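Local coordinates for protein transketolase (PDB 3L84) that belongs to the transketolase family, whose chains combine two thiamine diphosphate-binding-type alpha/beta domains with a smaller C-terminal domain, at residues P323-F333 / E346-L355; K334-N344 / L497-E507. One frame throughout, in Å; residues are numbered along the deposited sequence.

Helix 340-354 is common to both contacts: contact 2 holds its N-terminal start and contact 1 covers its later turns. The centres of the two contacts lie about 18 Å apart, and they meet where Phe-333 packs on Leu-338. Both are partly buried, with interior and surface residues mixed. In contact 1 the loop 323-333 lies along the helix and adheres mainly through aliphatic and aromatic side chains, with two bridging waters adding polar links at one margin. Contact 2 joins segments far apart in sequence, 334-344 and 497-507, and relies on backbone and side-chain hydrogen bonds with salt bridges toward the surface.

Contact 1. Residues P323-F333 / E346-L355; sequences PDFNKIAYPDF and EILNVLAKNL
Ile-328 is the central apolar side chain of the loop, reaching the helix through both branches. With CG1 anti to the carbonyl carbon (chi1 -61°) and the chain then extended, CD1 arrives 3.8 Å from Leu-351 CD2, while CG2 meets Val-350 CG1 at 3.7 Å. The same CG2 also lies over one face of the Tyr-330 ring, whose edge takes Ile-347 CG2 at 3.9 Å from CE1. Beta-branched residues suit this surface because each sends out two branches from CB: CG2 of Val-350 packs on the Pro-331 ring, and CG1 of Ile-347 touches Phe-333 CE2. Apart from a type I turn at 325-328, the segment 323-333 is an irregular loop, laid over helix 340-354 of the pyrimidine-binding domain, an alpha/beta fold with a parallel sheet; Tyr-330 and Ile-347 also touch helix 476-488. At the helix end, Leu-355 CD1 sits at the edge of the Phe-325 ring. Asn-354 handles the polar margin. Its ND2 gives Val-350 O a nearly straight bond (2.9 Å, 174°), on the opposite face of that carbonyl from Asn-354 N, which fixes the amide's rotation. One water then links OD1 to Ala-329 N, and a second links ND2 to Ala-329 O.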
loop_
_atom_site.group_PDB
_atom_site.type_symbol
_atom_site.label_atom_id
_atom_site.label_comp_id
_atom_site.label_asym_id
_atom_site.label_seq_id
_atom_site.Cartn_x
_atom_site.Cartn_y
_atom_site.Cartn_z
ATOM N N PRO A 323 -3.818 21.473 -24.317
ATOM C CA PRO A 323 -4.515 22.230 -23.303
ATOM C C PRO A 323 -3.808 23.547 -23.000
ATOM O O PRO A 323 -2.561 23.621 -23.008
ATOM C CB PRO A 323 -4.523 21.288 -22.094
ATOM C CG PRO A 323 -3.435 20.337 -22.333
ATOM C CD PRO A 323 -3.363 20.171 -23.822
ATOM N N ASP A 324 -4.618 24.571 -22.750
ATOM C CA ASP A 324 -4.104 25.905 -22.480
ATOM C C ASP A 324 -4.282 26.192 -21.000
ATOM O O ASP A 324 -5.357 26.578 -20.554
ATOM C CB ASP A 324 -4.882 26.936 -23.299
ATOM C CG ASP A 324 -4.357 28.338 -23.128
ATOM O OD1 ASP A 324 -3.615 28.643 -22.170
ATOM O OD2 ASP A 324 -4.685 29.170 -24.022
ATOM N N PHE A 325 -3.216 26.022 -20.226
ATOM C CA PHE A 325 -3.310 26.202 -18.782
ATOM C C PHE A 325 -3.234 27.667 -18.393
ATOM O O PHE A 325 -3.697 28.052 -17.328
ATOM C CB PHE A 325 -2.207 25.414 -18.086
ATOM C CG PHE A 325 -2.214 23.947 -18.415
ATOM C CD1 PHE A 325 -3.356 23.206 -18.269
ATOM C CD2 PHE A 325 -1.043 23.285 -18.789
ATOM C CE1 PHE A 325 -3.389 21.857 -18.572
ATOM C CE2 PHE A 325 -1.068 21.930 -19.085
ATOM C CZ PHE A 325 -2.245 21.222 -18.963
ATOM N N ASN A 326 -2.688 28.485 -19.291
ATOM C CA ASN A 326 -2.470 29.914 -19.012
ATOM C C ASN A 326 -3.751 30.705 -18.943
ATOM O O ASN A 326 -3.822 31.678 -18.205
ATOM C CB ASN A 326 -1.579 30.567 -20.080
ATOM C CG ASN A 326 -0.142 30.071 -20.031
ATOM O OD1 ASN A 326 0.331 29.619 -18.986
ATOM N ND2 ASN A 326 0.560 30.156 -21.174
ATOM N N LYS A 327 -4.746 30.280 -19.703
ATOM C CA LYS A 327 -5.993 31.036 -19.828
ATOM C C LYS A 327 -6.892 30.941 -18.598
ATOM O O LYS A 327 -7.800 31.741 -18.453
ATOM C CB LYS A 327 -6.812 30.598 -21.065
ATOM C CG LYS A 327 -7.301 29.165 -21.038
ATOM C CD LYS A 327 -8.632 28.896 -21.794
ATOM C CE LYS A 327 -9.748 28.556 -20.756
ATOM N NZ LYS A 327 -10.731 27.524 -21.182
ATOM N N ILE A 328 -6.642 30.003 -17.709
ATOM C CA ILE A 328 -7.598 29.616 -16.676
ATOM C C ILE A 328 -7.669 30.699 -15.600
ATOM O O ILE A 328 -6.652 31.079 -15.059
ATOM C CB ILE A 328 -7.214 28.259 -16.080
ATOM C CG1 ILE A 328 -7.226 27.174 -17.166
ATOM C CG2 ILE A 328 -8.143 27.907 -14.916
ATOM C CD1 ILE A 328 -6.697 25.833 -16.691
ATOM N N ALA A 329 -8.866 31.196 -15.314
ATOM C CA ALA A 329 -9.063 32.145 -14.216
ATOM C C ALA A 329 -9.493 31.338 -13.005
ATOM O O ALA A 329 -10.634 30.805 -12.920
ATOM C CB ALA A 329 -10.118 33.192 -14.592
ATOM N N TYR A 330 -8.584 31.245 -12.067
ATOM C CA TYR A 330 -8.840 30.489 -10.828
ATOM C C TYR A 330 -9.623 31.327 -9.864
ATOM O O TYR A 330 -9.714 32.553 -10.030
ATOM C CB TYR A 330 -7.521 30.140 -10.165
ATOM C CG TYR A 330 -6.711 29.105 -10.899
ATOM C CD1 TYR A 330 -6.746 27.784 -10.518
ATOM C CD2 TYR A 330 -5.884 29.447 -11.956
ATOM C CE1 TYR A 330 -5.980 26.829 -11.157
ATOM C CE2 TYR A 330 -5.127 28.482 -12.604
ATOM C CZ TYR A 330 -5.186 27.180 -12.198
ATOM O OH TYR A 330 -4.427 26.191 -12.818
ATOM N N PRO A 331 -10.248 30.719 -8.845
ATOM C CA PRO A 331 -10.918 31.546 -7.820
ATOM C C PRO A 331 -9.926 32.415 -7.077
ATOM O O PRO A 331 -8.762 32.012 -6.879
ATOM C CB PRO A 331 -11.525 30.505 -6.848
ATOM C CG PRO A 331 -11.444 29.178 -7.609
ATOM C CD PRO A 331 -10.243 29.289 -8.472
ATOM N N ASP A 332 -10.436 33.549 -6.622
ATOM C CA ASP A 332 -9.690 34.512 -5.840
ATOM C C ASP A 332 -10.040 34.272 -4.381
ATOM O O ASP A 332 -11.084 34.661 -3.901
ATOM C CB ASP A 332 -10.023 35.926 -6.252
ATOM C CG ASP A 332 -9.253 36.960 -5.475
ATOM O OD1 ASP A 332 -8.435 36.596 -4.602
ATOM O OD2 ASP A 332 -9.463 38.181 -5.710
ATOM N N PHE A 333 -9.125 33.634 -3.672
ATOM C CA PHE A 333 -9.320 33.293 -2.272
ATOM C C PHE A 333 -8.637 34.248 -1.316
ATOM O O PHE A 333 -8.569 33.972 -0.097
ATOM C CB PHE A 333 -8.817 31.871 -1.992
ATOM C CG PHE A 333 -9.560 30.804 -2.729
ATOM C CD1 PHE A 333 -10.873 30.521 -2.444
ATOM C CD2 PHE A 333 -8.892 29.996 -3.623
ATOM C CE1 PHE A 333 -11.520 29.475 -3.097
ATOM C CE2 PHE A 333 -9.534 28.968 -4.258
ATOM C CZ PHE A 333 -10.835 28.697 -3.964
ATOM N N GLU A 346 -13.116 23.745 -5.147
ATOM C CA GLU A 346 -13.482 24.803 -6.081
ATOM C C GLU A 346 -12.527 24.899 -7.265
ATOM O O GLU A 346 -12.951 25.086 -8.409
ATOM C CB GLU A 346 -13.491 26.120 -5.328
ATOM C CG GLU A 346 -14.605 26.189 -4.306
ATOM C CD GLU A 346 -15.733 27.002 -4.740
ATOM O OE1 GLU A 346 -15.985 28.016 -4.045
ATOM O OE2 GLU A 346 -16.345 26.652 -5.784
ATOM N N ILE A 347 -11.245 24.678 -7.015
ATOM C CA ILE A 347 -10.262 24.668 -8.086
ATOM C C ILE A 347 -10.518 23.502 -9.040
ATOM O O ILE A 347 -10.455 23.664 -10.252
ATOM C CB ILE A 347 -8.835 24.655 -7.537
ATOM C CG1 ILE A 347 -8.566 25.946 -6.743
ATOM C CG2 ILE A 347 -7.841 24.497 -8.691
ATOM C CD1 ILE A 347 -7.327 25.857 -5.803
ATOM N N LEU A 348 -10.797 22.327 -8.491
ATOM C CA LEU A 348 -11.076 21.142 -9.345
ATOM C C LEU A 348 -12.230 21.423 -10.273
ATOM O O LEU A 348 -12.210 21.065 -11.467
ATOM C CB LEU A 348 -11.398 19.922 -8.506
ATOM C CG LEU A 348 -10.256 19.289 -7.732
ATOM C CD1 LEU A 348 -10.807 18.212 -6.774
ATOM C CD2 LEU A 348 -9.152 18.765 -8.655
ATOM N N ASN A 349 -13.248 22.124 -9.763
ATOM C CA ASN A 349 -14.379 22.507 -10.611
ATOM C C ASN A 349 -14.014 23.504 -11.708
ATOM O O ASN A 349 -14.460 23.340 -12.836
ATOM C CB ASN A 349 -15.520 23.013 -9.731
ATOM C CG ASN A 349 -16.383 21.885 -9.209
ATOM O OD1 ASN A 349 -17.372 21.535 -9.818
ATOM N ND2 ASN A 349 -15.955 21.252 -8.123
ATOM N N VAL A 350 -13.179 24.491 -11.419
ATOM C CA VAL A 350 -12.711 25.424 -12.441
ATOM C C VAL A 350 -11.888 24.683 -13.495
ATOM O O VAL A 350 -12.039 24.916 -14.697
ATOM C CB VAL A 350 -11.869 26.543 -11.792
ATOM C CG1 VAL A 350 -11.113 27.353 -12.842
ATOM C CG2 VAL A 350 -12.767 27.488 -10.957
ATOM N N LEU A 351 -11.035 23.766 -13.067
ATOM C CA LEU A 351 -10.213 23.009 -14.011
ATOM C C LEU A 351 -11.068 22.144 -14.912
ATOM O O LEU A 351 -10.855 22.127 -16.138
ATOM C CB LEU A 351 -9.142 22.178 -13.289
ATOM C CG LEU A 351 -8.088 23.012 -12.547
ATOM C CD1 LEU A 351 -7.139 22.102 -11.736
ATOM C CD2 LEU A 351 -7.321 23.838 -13.515
ATOM N N ALA A 352 -12.056 21.475 -14.338
ATOM C CA ALA A 352 -12.933 20.614 -15.138
ATOM C C ALA A 352 -13.735 21.444 -16.124
ATOM O O ALA A 352 -14.024 20.947 -17.219
ATOM C CB ALA A 352 -13.850 19.810 -14.211
ATOM N N LYS A 353 -14.127 22.666 -15.772
ATOM C CA LYS A 353 -14.878 23.531 -16.686
ATOM C C LYS A 353 -14.019 24.009 -17.833
ATOM O O LYS A 353 -14.537 24.189 -18.955
ATOM C CB LYS A 353 -15.440 24.737 -15.939
ATOM C CG LYS A 353 -16.567 24.353 -15.044
ATOM C CD LYS A 353 -17.097 25.544 -14.276
ATOM C CE LYS A 353 -17.352 25.184 -12.806
ATOM N NZ LYS A 353 -16.685 26.126 -11.805
ATOM N N ASN A 354 -12.738 24.247 -17.592
ATOM C CA ASN A 354 -11.815 24.825 -18.575
ATOM C C ASN A 354 -11.100 23.792 -19.435
ATOM O O ASN A 354 -10.633 24.132 -20.518
ATOM C CB ASN A 354 -10.747 25.692 -17.886
ATOM C CG ASN A 354 -11.234 27.092 -17.533
ATOM O OD1 ASN A 354 -11.139 28.023 -18.337
ATOM N ND2 ASN A 354 -11.773 27.250 -16.347
ATOM N N LEU A 355 -11.039 22.542 -18.987
ATOM C CA LEU A 355 -10.218 21.529 -19.633
ATOM C C LEU A 355 -11.092 20.329 -19.939
ATOM O O LEU A 355 -11.495 19.586 -19.029
ATOM C CB LEU A 355 -9.052 21.134 -18.724
ATOM C CG LEU A 355 -8.040 22.233 -18.410
ATOM C CD1 LEU A 355 -7.148 21.829 -17.267
ATOM C CD2 LEU A 355 -7.210 22.657 -19.623
HETATM O O HOH W 1 -11.037 30.710 -17.324
HETATM O O HOH W 2 -12.368 29.899 -14.973
#

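Contact 2. Residues K334-N344 / L497-E507; sequences KGKDLATRDSN and LSRQKLKALNE
Leu-338 and Leu-502 form a single antiparallel bridge, a hydrogen-bonded pair bonded in both directions, with CA atoms 5.3 Å apart. Beyond it, Ala-339 takes the N-cap position of helix 340-354, and Arg-341 N bonds Ser-498 O. Thr-340 and Ser-498 exchange bonds, each hydroxyl oxygen accepting the other's backbone N-H: Ser-498 N to Thr-340 OG1 is 2.8 Å and almost straight (171°), and Thr-340 N to Ser-498 OG is 3.1 Å. Thr-340 OG1, lying between backbone N and carbonyl carbon (chi1 53°), is turned to this partner, while CG2 packs on Leu-502 CD1. Leucine suits position 497 because its buried, branched end fills the angle between helix start and loop: Leu-497 CD1 lies 3.5 Å from Asn-344 CG, and CD2 sits beside Thr-340. Asp-337 uses both oxygens, each donor tilted out of the carboxylate plane: OD1 accepts Ala-504 N on its anti side at 2.9 Å, and OD2 pairs with Lys-503 NZ on its syn side at 3.0 Å. Arg-341 lays one guanidinium face against Arg-499 CG and bonds Ser-368 O through NH1. With Lys-503 at OD2, and at OD1 both the Ala-504 N-H and a water that also donates to Ala-504 O, the Asp-337 carboxylate is probably stabilised in its charged form.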
loop_
_atom_site.group_PDB
_atom_site.type_symbol
_atom_site.label_atom_id
_atom_site.label_comp_id
_atom_site.label_asym_id
_atom_site.label_seq_id
_atom_site.Cartn_x
_atom_site.Cartn_y
_atom_site.Cartn_z
ATOM N N LYS A 334 -8.097 35.331 -1.825
ATOM C CA LYS A 334 -7.438 36.305 -0.971
ATOM C C LYS A 334 -8.304 36.741 0.210
ATOM O O LYS A 334 -9.397 37.168 0.040
ATOM C CB LYS A 334 -6.913 37.497 -1.769
ATOM C CG LYS A 334 -6.063 38.394 -0.957
ATOM C CD LYS A 334 -5.470 39.524 -1.757
ATOM C CE LYS A 334 -4.523 40.365 -0.911
ATOM N NZ LYS A 334 -4.217 41.603 -1.652
ATOM N N GLY A 335 -7.778 36.563 1.414
ATOM C CA GLY A 335 -8.448 37.009 2.618
ATOM C C GLY A 335 -9.568 36.111 3.119
ATOM O O GLY A 335 -10.227 36.442 4.116
ATOM N N LYS A 336 -9.800 34.982 2.447
ATOM C CA LYS A 336 -10.923 34.117 2.781
ATOM C C LYS A 336 -10.414 32.950 3.602
ATOM O O LYS A 336 -9.590 32.156 3.135
ATOM C CB LYS A 336 -11.630 33.626 1.507
ATOM C CG LYS A 336 -12.279 34.712 0.711
ATOM C CD LYS A 336 -13.155 34.183 -0.469
ATOM C CE LYS A 336 -14.400 35.051 -0.719
ATOM N NZ LYS A 336 -14.113 36.390 -1.359
ATOM N N ASP A 337 -10.872 32.845 4.837
ATOM C CA ASP A 337 -10.582 31.699 5.696
ATOM C C ASP A 337 -11.361 30.478 5.173
ATOM O O ASP A 337 -12.550 30.548 4.918
ATOM C CB ASP A 337 -10.996 31.965 7.133
ATOM C CG ASP A 337 -10.200 33.073 7.808
ATOM O OD1 ASP A 337 -9.193 33.615 7.278
ATOM O OD2 ASP A 337 -10.681 33.495 8.899
ATOM N N LEU A 338 -10.677 29.348 5.003
ATOM C CA LEU A 338 -11.308 28.146 4.449
ATOM C C LEU A 338 -10.460 26.926 4.794
ATOM O O LEU A 338 -9.269 27.026 5.078
ATOM C CB LEU A 338 -11.453 28.239 2.922
ATOM C CG LEU A 338 -10.256 28.773 2.139
ATOM C CD1 LEU A 338 -9.188 27.682 1.979
ATOM C CD2 LEU A 338 -10.711 29.356 0.785
ATOM N N ALA A 339 -11.101 25.770 4.798
ATOM C CA ALA A 339 -10.360 24.534 4.786
ATOM C C ALA A 339 -9.786 24.340 3.381
ATOM O O ALA A 339 -10.488 24.568 2.383
ATOM C CB ALA A 339 -11.306 23.383 5.094
ATOM N N THR A 340 -8.544 23.857 3.262
ATOM C CA THR A 340 -7.976 23.731 1.917
ATOM C C THR A 340 -8.620 22.571 1.146
ATOM O O THR A 340 -8.548 22.570 -0.069
ATOM C CB THR A 340 -6.468 23.683 1.948
ATOM O OG1 THR A 340 -6.026 22.673 2.848
ATOM C CG2 THR A 340 -5.887 25.072 2.304
ATOM N N ARG A 341 -9.338 21.637 1.767
ATOM C CA ARG A 341 -10.134 20.705 0.963
ATOM C C ARG A 341 -11.188 21.478 0.148
ATOM O O ARG A 341 -11.532 21.067 -0.963
ATOM C CB ARG A 341 -10.807 19.610 1.799
ATOM C CG ARG A 341 -11.829 20.057 2.811
ATOM C CD ARG A 341 -12.476 18.863 3.447
ATOM N NE ARG A 341 -13.323 19.218 4.588
ATOM C CZ ARG A 341 -14.274 18.452 5.114
ATOM N NH1 ARG A 341 -14.655 17.320 4.551
ATOM N NH2 ARG A 341 -14.898 18.879 6.216
ATOM N N ASP A 342 -11.744 22.544 0.714
ATOM C CA ASP A 342 -12.787 23.335 0.089
ATOM C C ASP A 342 -12.246 24.256 -0.987
ATOM O O ASP A 342 -12.826 24.324 -2.081
ATOM C CB ASP A 342 -13.557 24.135 1.149
ATOM C CG ASP A 342 -14.370 23.271 2.066
ATOM O OD1 ASP A 342 -14.844 22.201 1.649
ATOM O OD2 ASP A 342 -14.594 23.674 3.229
ATOM N N SER A 343 -11.144 24.975 -0.744
ATOM C CA SER A 343 -10.521 25.714 -1.829
ATOM C C SER A 343 -10.159 24.760 -2.951
ATOM O O SER A 343 -10.380 25.058 -4.127
ATOM C CB SER A 343 -9.296 26.502 -1.368
ATOM O OG SER A 343 -8.344 25.676 -0.716
ATOM N N ASN A 344 -9.621 23.599 -2.612
ATOM C CA ASN A 344 -9.201 22.667 -3.660
ATOM C C ASN A 344 -10.374 22.179 -4.473
ATOM O O ASN A 344 -10.255 22.078 -5.708
ATOM C CB ASN A 344 -8.374 21.535 -3.061
ATOM C CG ASN A 344 -7.752 20.676 -4.129
ATOM O OD1 ASN A 344 -8.277 19.570 -4.474
ATOM N ND2 ASN A 344 -6.703 21.161 -4.696
ATOM N N LEU A 497 -4.250 18.429 2.035
ATOM C CA LEU A 497 -5.298 19.401 2.277
ATOM C C LEU A 497 -5.978 19.160 3.633
ATOM O O LEU A 497 -6.140 18.017 4.071
ATOM C CB LEU A 497 -6.320 19.311 1.147
ATOM C CG LEU A 497 -5.726 19.504 -0.256
ATOM C CD1 LEU A 497 -6.692 18.978 -1.300
ATOM C CD2 LEU A 497 -5.292 20.924 -0.500
ATOM N N SER A 498 -6.430 20.243 4.277
ATOM C CA SER A 498 -7.029 20.157 5.596
ATOM C C SER A 498 -8.502 19.858 5.590
ATOM O O SER A 498 -9.230 20.268 4.657
ATOM C CB SER A 498 -6.794 21.453 6.374
ATOM O OG SER A 498 -7.593 22.516 5.860
ATOM N N ARG A 499 -8.954 19.136 6.619
ATOM C CA ARG A 499 -10.381 18.979 6.926
ATOM C C ARG A 499 -10.924 20.303 7.457
ATOM O O ARG A 499 -12.037 20.724 7.165
ATOM C CB ARG A 499 -10.559 17.867 7.991
ATOM C CG ARG A 499 -11.994 17.534 8.271
ATOM C CD ARG A 499 -12.195 16.669 9.498
ATOM N NE ARG A 499 -13.625 16.311 9.566
ATOM C CZ ARG A 499 -14.316 16.047 10.670
ATOM N NH1 ARG A 499 -15.613 15.745 10.567
ATOM N NH2 ARG A 499 -13.745 16.094 11.876
ATOM N N GLN A 500 -10.166 20.891 8.382
ATOM C CA GLN A 500 -10.596 22.004 9.206
ATOM C C GLN A 500 -10.253 23.356 8.572
ATOM O O GLN A 500 -9.336 23.478 7.764
ATOM C CB GLN A 500 -9.979 21.937 10.615
ATOM C CG GLN A 500 -8.490 22.360 10.725
ATOM C CD GLN A 500 -7.484 21.309 10.320
ATOM O OE1 GLN A 500 -7.838 20.301 9.676
ATOM N NE2 GLN A 500 -6.211 21.578 10.600
ATOM N N LYS A 501 -10.977 24.402 8.978
ATOM C CA LYS A 501 -10.765 25.727 8.463
ATOM C C LYS A 501 -9.383 26.265 8.849
ATOM O O LYS A 501 -8.976 26.185 10.030
ATOM C CB LYS A 501 -11.832 26.670 9.041
ATOM C CG LYS A 501 -11.817 28.054 8.407
ATOM C CD LYS A 501 -12.922 28.984 8.941
ATOM C CE LYS A 501 -14.268 28.538 8.498
ATOM N NZ LYS A 501 -15.281 29.637 8.676
ATOM N N LEU A 502 -8.715 26.871 7.870
ATOM C CA LEU A 502 -7.442 27.576 8.052
ATOM C C LEU A 502 -7.596 29.069 7.808
ATOM O O LEU A 502 -8.478 29.515 7.069
ATOM C CB LEU A 502 -6.380 27.037 7.081
ATOM C CG LEU A 502 -6.209 25.507 7.047
ATOM C CD1 LEU A 502 -5.027 25.134 6.160
ATOM C CD2 LEU A 502 -6.090 24.908 8.441
ATOM N N LYS A 503 -6.663 29.838 8.335
ATOM C CA LYS A 503 -6.718 31.281 8.231
ATOM C C LYS A 503 -6.020 31.761 6.989
ATOM O O LYS A 503 -4.908 31.398 6.673
ATOM C CB LYS A 503 -6.067 31.927 9.447
ATOM C CG LYS A 503 -6.719 31.578 10.771
ATOM C CD LYS A 503 -8.052 32.302 11.046
ATOM C CE LYS A 503 -8.006 33.813 10.824
ATOM N NZ LYS A 503 -9.267 34.539 11.281
ATOM N N ALA A 504 -6.673 32.651 6.281
ATOM C CA ALA A 504 -6.052 33.245 5.113
ATOM C C ALA A 504 -4.782 34.007 5.496
ATOM O O ALA A 504 -4.729 34.696 6.527
ATOM C CB ALA A 504 -7.051 34.196 4.443
ATOM N N LEU A 505 -3.752 33.908 4.663
ATOM C CA LEU A 505 -2.486 34.581 4.872
ATOM C C LEU A 505 -2.470 35.971 4.283
ATOM O O LEU A 505 -3.251 36.331 3.405
ATOM C CB LEU A 505 -1.336 33.788 4.212
ATOM C CG LEU A 505 -1.176 32.338 4.625
ATOM C CD1 LEU A 505 0.023 31.717 3.892
ATOM C CD2 LEU A 505 -1.021 32.212 6.140
ATOM N N ASN A 506 -1.548 36.770 4.795
ATOM C CA ASN A 506 -1.203 38.001 4.143
ATOM C C ASN A 506 -0.283 37.723 2.950
ATOM O O ASN A 506 0.219 36.614 2.779
ATOM C CB ASN A 506 -0.623 38.991 5.167
ATOM C CG ASN A 506 -1.670 39.400 6.213
ATOM O OD1 ASN A 506 -2.698 39.999 5.879
ATOM N ND2 ASN A 506 -1.442 39.019 7.478
ATOM N N GLU A 507 -0.037 38.737 2.136
ATOM C CA GLU A 507 0.709 38.534 0.900
ATOM C C GLU A 507 2.198 38.239 1.162
ATOM O O GLU A 507 2.743 38.646 2.176
ATOM C CB GLU A 507 0.527 39.728 -0.047
ATOM C CG GLU A 507 -0.903 39.785 -0.658
ATOM C CD GLU A 507 -1.023 40.610 -1.936
ATOM O OE1 GLU A 507 -1.847 40.237 -2.829
ATOM O OE2 GLU A 507 -0.305 41.631 -2.048
HETATM O O HOH W 3 -5.065 35.223 1.648
HETATM O O HOH W 4 -7.173 35.542 7.823
#